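PDB 2PK0: Serine/threonine protein phosphatase Stp1 from Streptococcus agalactiae, which removes phosphate from phosphoserine and phosphothreonine residues of proteins, as a metal-dependent phosphatase of the PP2C family. Local coordinates for residues L11-I25 with I226-V240. Residues are numbered along the deposited sequence; the frame is centred on the assembly and turned at random.
With MG (magnesium ion), chain F.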
ATOM      1  N   LEU A  11      10.745   1.191  -4.004  1.00 27.17           N
ATOM      2  CA  LEU A  11      11.783   1.686  -3.103  1.00 27.30           C
ATOM      3  C   LEU A  11      11.313   1.610  -1.664  1.00 30.31           C
ATOM      4  O   LEU A  11      10.159   1.950  -1.357  1.00 32.91           O
ATOM      5  CB  LEU A  11      12.191   3.146  -3.421  1.00 25.90           C
ATOM      6  CG  LEU A  11      13.425   3.715  -2.663  1.00 24.18           C
ATOM      7  CD1 LEU A  11      14.687   2.868  -2.908  1.00 21.98           C
ATOM      8  CD2 LEU A  11      13.723   5.159  -2.982  1.00 22.08           C
ATOM      9  N   THR A  12      12.203   1.173  -0.779  1.00 30.37           N
ATOM     10  CA  THR A  12      11.939   1.296   0.646  1.00 32.56           C
ATOM     11  C   THR A  12      13.082   2.016   1.351  1.00 33.15           C
ATOM     12  O   THR A  12      14.233   1.922   0.928  1.00 35.13           O
ATOM     13  CB  THR A  12      11.643  -0.065   1.342  1.00 31.07           C
ATOM     14  OG1 THR A  12      11.253   0.192   2.693  1.00 31.85           O
ATOM     15  CG2 THR A  12      12.868  -0.979   1.350  1.00 26.75           C
ATOM     16  N   ASP A  13      12.744   2.750   2.409  1.00 34.21           N
ATOM     17  CA  ASP A  13      13.717   3.460   3.233  1.00 35.31           C
ATOM     18  C   ASP A  13      13.334   3.374   4.697  1.00 37.39           C
ATOM     19  O   ASP A  13      12.153   3.430   5.054  1.00 37.23           O
ATOM     20  CB  ASP A  13      13.837   4.932   2.830  1.00 34.83           C
ATOM     21  CG  ASP A  13      15.070   5.592   3.424  1.00 36.00           C
ATOM     22  OD1 ASP A  13      16.121   5.598   2.756  1.00 37.27           O
ATOM     23  OD2 ASP A  13      15.012   6.081   4.566  1.00 37.33           O
ATOM     24  N   ILE A  14      14.350   3.272   5.543  1.00 38.26           N
ATOM     25  CA  ILE A  14      14.148   3.076   6.960  1.00 39.85           C
ATOM     26  C   ILE A  14      13.572   4.331   7.606  1.00 38.81           C
ATOM     27  O   ILE A  14      12.729   4.222   8.488  1.00 39.15           O
ATOM     28  CB  ILE A  14      15.468   2.554   7.649  1.00 41.95           C
ATOM     29  CG1 ILE A  14      15.211   1.985   9.040  1.00 41.30           C
ATOM     30  CG2 ILE A  14      16.581   3.612   7.694  1.00 41.80           C
ATOM     31  CD1 ILE A  14      16.389   1.181   9.539  1.00 41.91           C
ATOM     32  N   GLY A  15      13.973   5.508   7.114  1.00 39.23           N
ATOM     33  CA  GLY A  15      13.636   6.793   7.733  1.00 38.95           C
ATOM     34  C   GLY A  15      14.747   7.317   8.638  1.00 41.95           C
ATOM     35  O   GLY A  15      15.573   6.547   9.120  1.00 42.16           O
ATOM     36  N   GLN A  16      14.756   8.629   8.869  1.00 45.70           N
ATOM     37  CA  GLN A  16      15.736   9.301   9.732  1.00 47.78           C
ATOM     38  C   GLN A  16      15.694   8.811  11.162  1.00 48.13           C
ATOM     39  O   GLN A  16      16.732   8.524  11.756  1.00 50.85           O
ATOM     40  CB  GLN A  16      15.490  10.810   9.755  1.00 51.40           C
ATOM     41  CG  GLN A  16      16.002  11.536   8.549  1.00 56.59           C
ATOM     42  CD  GLN A  16      17.494  11.664   8.575  1.00 60.63           C
ATOM     43  OE1 GLN A  16      18.185  11.325   7.611  1.00 63.76           O
ATOM     44  NE2 GLN A  16      18.014  12.145   9.695  1.00 61.79           N
ATOM     45  N   ARG A  17      14.493   8.690  11.705  1.00 47.45           N
ATOM     46  CA  ARG A  17      14.335   8.486  13.139  1.00 49.18           C
ATOM     47  C   ARG A  17      14.151   7.060  13.630  1.00 48.24           C
ATOM     48  O   ARG A  17      13.894   6.854  14.809  1.00 52.38           O
ATOM     49  CB  ARG A  17      13.194   9.360  13.655  1.00 48.74           C
ATOM     50  CG  ARG A  17      13.533  10.826  13.529  1.00 50.25           C
ATOM     51  CD  ARG A  17      14.432  11.229  14.657  1.00 50.06           C
ATOM     52  NE  ARG A  17      13.632  11.410  15.856  1.00 49.15           N
ATOM     53  CZ  ARG A  17      13.228  12.594  16.287  1.00 47.88           C
ATOM     54  NH1 ARG A  17      13.573  13.687  15.624  1.00 47.51           N
ATOM     55  NH2 ARG A  17      12.485  12.680  17.377  1.00 50.55           N
ATOM     56  N   ARG A  18      14.268   6.073  12.756  1.00 46.58           N
ATOM     57  CA  ARG A  18      14.030   4.701  13.186  1.00 46.43           C
ATOM     58  C   ARG A  18      15.155   3.739  12.820  1.00 45.36           C
ATOM     59  O   ARG A  18      15.888   3.950  11.855  1.00 46.82           O
ATOM     60  CB  ARG A  18      12.670   4.193  12.699  1.00 47.48           C
ATOM     61  CG  ARG A  18      11.496   4.854  13.388  1.00 49.02           C
ATOM     62  CD  ARG A  18      10.414   3.865  13.704  1.00 51.94           C
ATOM     63  NE  ARG A  18       9.129   4.533  13.884  1.00 55.23           N
ATOM     64  CZ  ARG A  18       7.952   3.967  13.632  1.00 55.56           C
ATOM     65  NH1 ARG A  18       7.899   2.718  13.177  1.00 54.82           N
ATOM     66  NH2 ARG A  18       6.831   4.653  13.820  1.00 53.95           N
ATOM     67  N   SER A  19      15.293   2.682  13.606  1.00 45.05           N
ATOM     68  CA  SER A  19      16.423   1.777  13.465  1.00 47.16           C
ATOM     69  C   SER A  19      15.969   0.426  12.963  1.00 46.97           C
ATOM     70  O   SER A  19      16.731  -0.534  12.965  1.00 48.30           O
ATOM     71  CB  SER A  19      17.100   1.583  14.811  1.00 48.94           C
ATOM     72  OG  SER A  19      16.221   0.905  15.700  1.00 52.29           O
ATOM     73  N   ASN A  20      14.715   0.352  12.542  1.00 44.89           N
ATOM     74  CA  ASN A  20      14.165  -0.895  12.070  1.00 42.12           C
ATOM     75  C   ASN A  20      13.097  -0.602  11.028  1.00 40.26           C
ATOM     76  O   ASN A  20      12.182   0.188  11.269  1.00 40.58           O
ATOM     77  CB  ASN A  20      13.593  -1.675  13.256  1.00 43.14           C
ATOM     78  CG  ASN A  20      13.215  -3.076  12.896  1.00 41.17           C
ATOM     79  OD1 ASN A  20      12.319  -3.655  13.488  1.00 43.11           O
ATOM     80  ND2 ASN A  20      13.879  -3.622  11.911  1.00 40.40           N
ATOM     81  N   ASN A  21      13.236  -1.226   9.865  1.00 37.84           N
ATOM     82  CA  ASN A  21      12.281  -1.076   8.779  1.00 36.15           C
ATOM     83  C   ASN A  21      11.289  -2.232   8.793  1.00 35.99           C
ATOM     84  O   ASN A  21      11.622  -3.320   8.343  1.00 36.46           O
ATOM     85  CB  ASN A  21      13.018  -1.068   7.437  1.00 35.68           C
ATOM     86  CG  ASN A  21      12.130  -0.643   6.270  1.00 35.06           C
ATOM     87  OD1 ASN A  21      10.926  -0.446   6.418  1.00 34.70           O
ATOM     88  ND2 ASN A  21      12.737  -0.490   5.101  1.00 33.76           N
ATOM     89  N   GLN A  22      10.067  -1.997   9.266  1.00 34.56           N
ATOM     90  CA  GLN A  22       9.062  -3.063   9.282  1.00 35.93           C
ATOM     91  C   GLN A  22       8.103  -2.982   8.079  1.00 36.00           C
ATOM     92  O   GLN A  22       7.054  -3.634   8.062  1.00 34.20           O
ATOM     93  CB  GLN A  22       8.275  -3.063  10.599  1.00 36.17           C
ATOM     94  CG  GLN A  22       9.128  -3.033  11.865  1.00 36.48           C
ATOM     95  CD  GLN A  22       8.288  -3.137  13.126  1.00 37.77           C
ATOM     96  OE1 GLN A  22       7.410  -2.296  13.390  1.00 36.70           O
ATOM     97  NE2 GLN A  22       8.550  -4.179  13.918  1.00 37.40           N
ATOM     98  N   ASP A  23       8.450  -2.163   7.086  1.00 33.39           N
ATOM     99  CA  ASP A  23       7.708  -2.163   5.836  1.00 34.04           C
ATOM    100  C   ASP A  23       8.300  -3.250   4.947  1.00 33.18           C
ATOM    101  O   ASP A  23       9.508  -3.517   5.042  1.00 34.61           O
ATOM    102  CB  ASP A  23       7.848  -0.830   5.104  1.00 33.48           C
ATOM    103  CG  ASP A  23       7.000   0.298   5.701  1.00 33.19           C
ATOM    104  OD1 ASP A  23       6.165   0.062   6.601  1.00 30.82           O
ATOM    105  OD2 ASP A  23       7.183   1.448   5.241  1.00 32.29           O
ATOM    106  N   PHE A  24       7.474  -3.863   4.092  1.00 29.23           N
ATOM    107  CA  PHE A  24       7.980  -4.729   3.009  1.00 29.80           C
ATOM    108  C   PHE A  24       7.296  -4.435   1.669  1.00 28.15           C
ATOM    109  O   PHE A  24       6.104  -4.174   1.633  1.00 30.51           O
ATOM    110  CB  PHE A  24       7.830  -6.218   3.361  1.00 28.29           C
ATOM    111  CG  PHE A  24       8.917  -7.100   2.768  1.00 27.51           C
ATOM    112  CD1 PHE A  24      10.202  -7.103   3.300  1.00 29.05           C
ATOM    113  CD2 PHE A  24       8.654  -7.926   1.691  1.00 26.95           C
ATOM    114  CE1 PHE A  24      11.209  -7.917   2.757  1.00 28.82           C
ATOM    115  CE2 PHE A  24       9.644  -8.737   1.149  1.00 26.87           C
ATOM    116  CZ  PHE A  24      10.924  -8.733   1.681  1.00 27.26           C
ATOM    117  N   ILE A  25       8.054  -4.469   0.578  1.00 28.05           N
ATOM    118  CA  ILE A  25       7.500  -4.263  -0.774  1.00 27.75           C
ATOM    119  C   ILE A  25       8.152  -5.183  -1.836  1.00 27.89           C
ATOM    120  O   ILE A  25       9.367  -5.453  -1.781  1.00 27.15           O
ATOM    121  CB  ILE A  25       7.599  -2.783  -1.195  1.00 28.13           C
ATOM    122  CG1 ILE A  25       6.596  -2.443  -2.301  1.00 29.20           C
ATOM    123  CG2 ILE A  25       9.003  -2.414  -1.610  1.00 27.07           C
ATOM    124  CD1 ILE A  25       6.685  -0.987  -2.740  1.00 27.20           C
ATOM    125  N   ILE A 226      11.596   9.861  -1.165  1.00 31.16           N
ATOM    126  CA  ILE A 226      11.991   9.437   0.173  1.00 33.65           C
ATOM    127  C   ILE A 226      12.975  10.416   0.811  1.00 34.95           C
ATOM    128  O   ILE A 226      12.974  10.592   2.036  1.00 36.72           O
ATOM    129  CB  ILE A 226      12.441   7.925   0.263  1.00 35.17           C
ATOM    130  CG1 ILE A 226      13.826   7.707  -0.325  1.00 37.73           C
ATOM    131  CG2 ILE A 226      11.423   6.989  -0.414  1.00 30.49           C
ATOM    132  CD1 ILE A 226      14.950   7.841   0.655  1.00 43.00           C
ATOM    133  N   THR A 227      13.803  11.050  -0.026  1.00 36.03           N
ATOM    134  CA  THR A 227      14.741  12.087   0.413  1.00 33.19           C
ATOM    135  C   THR A 227      13.958  13.236   1.022  1.00 32.84           C
ATOM    136  O   THR A 227      14.236  13.648   2.147  1.00 33.02           O
ATOM    137  CB  THR A 227      15.594  12.609  -0.765  1.00 34.82           C
ATOM    138  OG1 THR A 227      16.381  11.536  -1.291  1.00 37.10           O
ATOM    139  CG2 THR A 227      16.529  13.743  -0.334  1.00 32.46           C
ATOM    140  N   LEU A 228      12.942  13.704   0.295  1.00 31.62           N
ATOM    141  CA  LEU A 228      12.033  14.733   0.805  1.00 32.79           C
ATOM    142  C   LEU A 228      11.288  14.314   2.074  1.00 32.42           C
ATOM    143  O   LEU A 228      11.143  15.112   2.991  1.00 33.12           O
ATOM    144  CB  LEU A 228      11.026  15.157  -0.272  1.00 32.58           C
ATOM    145  CG  LEU A 228      10.164  16.365   0.097  1.00 32.88           C
ATOM    146  CD1 LEU A 228      11.036  17.552   0.504  1.00 30.80           C
ATOM    147  CD2 LEU A 228       9.211  16.740  -1.025  1.00 33.18           C
ATOM    148  N   ALA A 229      10.846  13.060   2.133  1.00 30.92           N
ATOM    149  CA  ALA A 229      10.160  12.567   3.311  1.00 29.92           C
ATOM    150  C   ALA A 229      11.092  12.540   4.515  1.00 31.10           C
ATOM    151  O   ALA A 229      10.676  12.804   5.642  1.00 31.23           O
ATOM    152  CB  ALA A 229       9.554  11.211   3.046  1.00 28.19           C
ATOM    153  N   ASN A 230      12.360  12.246   4.262  1.00 32.92           N
ATOM    154  CA  ASN A 230      13.373  12.307   5.308  1.00 33.34           C
ATOM    155  C   ASN A 230      13.650  13.746   5.747  1.00 34.84           C
ATOM    156  O   ASN A 230      13.763  14.003   6.957  1.00 34.50           O
ATOM    157  CB  ASN A 230      14.659  11.599   4.857  1.00 31.67           C
ATOM    158  CG  ASN A 230      14.544  10.086   4.927  1.00 31.04           C
ATOM    159  OD1 ASN A 230      13.939   9.560   5.855  1.00 31.95           O
ATOM    160  ND2 ASN A 230      15.120   9.381   3.955  1.00 28.32           N
ATOM    161  N   HIS A 231      13.731  14.669   4.777  1.00 34.55           N
ATOM    162  CA  HIS A 231      13.964  16.078   5.067  1.00 37.25           C
ATOM    163  C   HIS A 231      12.839  16.649   5.894  1.00 38.27           C
ATOM    164  O   HIS A 231      13.079  17.423   6.798  1.00 43.66           O
ATOM    165  CB  HIS A 231      14.121  16.921   3.799  1.00 43.34           C
ATOM    166  CG  HIS A 231      15.505  16.904   3.223  1.00 46.80           C
ATOM    167  ND1 HIS A 231      16.628  17.188   3.971  1.00 49.55           N
ATOM    168  CD2 HIS A 231      15.945  16.655   1.967  1.00 47.77           C
ATOM    169  CE1 HIS A 231      17.703  17.097   3.206  1.00 49.15           C
ATOM    170  NE2 HIS A 231      17.315  16.772   1.985  1.00 49.77           N
ATOM    171  N   ARG A 232      11.611  16.243   5.609  1.00 38.59           N
ATOM    172  CA  ARG A 232      10.467  16.642   6.426  1.00 36.71           C
ATOM    173  C   ARG A 232      10.438  16.012   7.810  1.00 35.62           C
ATOM    174  O   ARG A 232       9.654  16.430   8.652  1.00 37.88           O
ATOM    175  CB  ARG A 232       9.158  16.308   5.718  1.00 38.27           C
ATOM    176  CG  ARG A 232       8.961  17.033   4.405  1.00 40.57           C
ATOM    177  CD  ARG A 232       8.844  18.527   4.572  1.00 43.38           C
ATOM    178  NE  ARG A 232       8.675  19.178   3.271  1.00 47.51           N
ATOM    179  CZ  ARG A 232       7.501  19.329   2.659  1.00 48.21           C
ATOM    180  NH1 ARG A 232       7.441  19.934   1.477  1.00 47.76           N
ATOM    181  NH2 ARG A 232       6.386  18.876   3.231  1.00 47.80           N
ATOM    182  N   GLY A 233      11.263  15.001   8.058  1.00 34.86           N
ATOM    183  CA  GLY A 233      11.339  14.429   9.405  1.00 35.30           C
ATOM    184  C   GLY A 233      11.732  12.968   9.459  1.00 37.32           C
ATOM    185  O   GLY A 233      12.473  12.545  10.372  1.00 38.03           O
ATOM    186  N   GLY A 234      11.234  12.202   8.486  1.00 35.36           N
ATOM    187  CA  GLY A 234      11.509  10.769   8.389  1.00 35.14           C
ATOM    188  C   GLY A 234      11.079   9.936   9.592  1.00 34.70           C
ATOM    189  O   GLY A 234      11.709   8.921   9.901  1.00 36.86           O
ATOM    190  N   LEU A 235      10.000  10.340  10.263  1.00 30.63           N
ATOM    191  CA  LEU A 235       9.611   9.731  11.529  1.00 28.71           C
ATOM    192  C   LEU A 235       9.146   8.292  11.452  1.00 29.36           C
ATOM    193  O   LEU A 235       8.927   7.662  12.476  1.00 34.85           O
ATOM    194  CB  LEU A 235       8.512  10.536  12.207  1.00 29.14           C
ATOM    195  CG  LEU A 235       8.766  12.015  12.480  1.00 30.41           C
ATOM    196  CD1 LEU A 235       7.619  12.569  13.258  1.00 29.20           C
ATOM    197  CD2 LEU A 235      10.047  12.231  13.233  1.00 29.61           C
ATOM    198  N   ASP A 236       8.991   7.761  10.253  1.00 29.94           N
ATOM    199  CA  ASP A 236       8.493   6.411  10.095  1.00 30.31           C
ATOM    200  C   ASP A 236       9.156   5.839   8.860  1.00 31.25           C
ATOM    201  O   ASP A 236       9.751   6.584   8.091  1.00 33.90           O
ATOM    202  CB  ASP A 236       6.966   6.435   9.961  1.00 30.21           C
ATOM    203  CG  ASP A 236       6.335   5.046   9.993  1.00 32.40           C
ATOM    204  OD1 ASP A 236       7.023   4.026  10.211  1.00 34.31           O
ATOM    205  OD2 ASP A 236       5.115   4.954   9.767  1.00 34.23           O
ATOM    206  N   ASN A 237       9.083   4.517   8.700  1.00 32.15           N
ATOM    207  CA  ASN A 237       9.529   3.846   7.492  1.00 31.66           C
ATOM    208  C   ASN A 237       8.749   4.353   6.293  1.00 30.65           C
ATOM    209  O   ASN A 237       7.538   4.508   6.368  1.00 31.05           O
ATOM    210  CB  ASN A 237       9.338   2.335   7.608  1.00 30.20           C
ATOM    211  CG  ASN A 237       9.970   1.747   8.853  1.00 29.96           C
ATOM    212  OD1 ASN A 237       9.409   0.833   9.465  1.00 29.86           O
ATOM    213  ND2 ASN A 237      11.149   2.237   9.220  1.00 28.67           N
ATOM    214  N   ILE A 238       9.453   4.643   5.204  1.00 30.16           N
ATOM    215  CA  ILE A 238       8.825   5.136   3.974  1.00 28.37           C
ATOM    216  C   ILE A 238       8.978   4.076   2.914  1.00 28.67           C
ATOM    217  O   ILE A 238      10.063   3.524   2.763  1.00 30.86           O
ATOM    218  CB  ILE A 238       9.545   6.357   3.462  1.00 25.77           C
ATOM    219  CG1 ILE A 238       9.996   7.228   4.635  1.00 24.74           C
ATOM    220  CG2 ILE A 238       8.676   7.096   2.515  1.00 25.34           C
ATOM    221  CD1 ILE A 238      11.220   8.067   4.327  1.00 23.11           C
ATOM    222  N   THR A 239       7.908   3.779   2.181  1.00 29.78           N
ATOM    223  CA  THR A 239       7.925   2.683   1.211  1.00 30.58           C
ATOM    224  C   THR A 239       6.974   3.014   0.087  1.00 31.79           C
ATOM    225  O   THR A 239       5.816   3.309   0.345  1.00 33.52           O
ATOM    226  CB  THR A 239       7.526   1.358   1.876  1.00 32.24           C
ATOM    227  OG1 THR A 239       8.576   0.953   2.770  1.00 35.08           O
ATOM    228  CG2 THR A 239       7.339   0.270   0.853  1.00 33.33           C
ATOM    229  N   VAL A 240       7.471   3.030  -1.154  1.00 30.17           N
ATOM    230  CA  VAL A 240       6.680   3.518  -2.286  1.00 26.02           C
ATOM    231  C   VAL A 240       6.792   2.615  -3.518  1.00 27.13           C
ATOM    232  O   VAL A 240       7.894   2.210  -3.906  1.00 28.79           O
ATOM    233  CB  VAL A 240       7.070   4.986  -2.694  1.00 23.76           C
ATOM    234  CG1 VAL A 240       6.055   5.576  -3.654  1.00 22.52           C
ATOM    235  CG2 VAL A 240       7.179   5.900  -1.492  1.00 22.71           C
TER
HETATM  236 MG    MG F 502       4.075   3.278   8.921  1.00 28.75          MG
HETATM  237  O   HOH W   1       5.528   2.588   7.478  1.00 29.17           O
HETATM  238  O   HOH W   2       6.578  -0.079   9.267  1.00 29.85           O
HETATM  239  O   HOH W   3       5.030   1.863  10.293  1.00 11.26           O
HETATM  240  O   HOH W   4       2.699   3.264  10.584  1.00 23.76           O
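Ile226, on the helix that packs against one five-stranded sheet of the PP2C beta-sandwich, lays its side chain at about a right angle across Leu11 and Asp13, with CG1 3.7 Å from Leu11 CD2. One turn on, the Asn230 amide meets the end of strand 6-13 and the loop after it: ND2 gives a weak bond to Asp13 OD2, which is gripped more firmly by Gly15 N in an Asx turn, while OD1 takes a weak one from Gln16 N. The helix closes in a Schellman motif at Gly233, and Gly234 O then accepts a long, weak but straight bond from Arg17 N (3.3 Å, 176°). Asp236 OD2 binds a magnesium ion at 2.1 Å, a site completed by Asp41, Asp197 and waters. Asp236 OD1 lies over a face of the Arg18 guanidinium, a salt bridge of charges alone to NH1. Asn237 ties the loop 14-22 together. Its CG stands beside the backbone N (chi1 -53°), and from there ND2 reaches Ile14 O at 2.6 Å, on a lone pair, and Asn20 O at 3.1 Å, both close to the amide plane; OD1 receives Gln22 N from above that plane. With both ND2 protons used, the amide's rotation is fixed. Strand 238-245 then pairs antiparallel with strand 6-13, Asp13 and Ile238 bonding through both backbone groups, as do Leu11 and Val240. On the face turned to the other sheet, Thr239 CG2 packs 3.7 Å from Ile25 CB, and Thr239 OG1 lies 2.9 Å from Asp23 OD2 and accepts a hydrogen bond from Thr12 OG1 (2.8 Å), which in turn accepts a nearly straight one from Asn21 ND2.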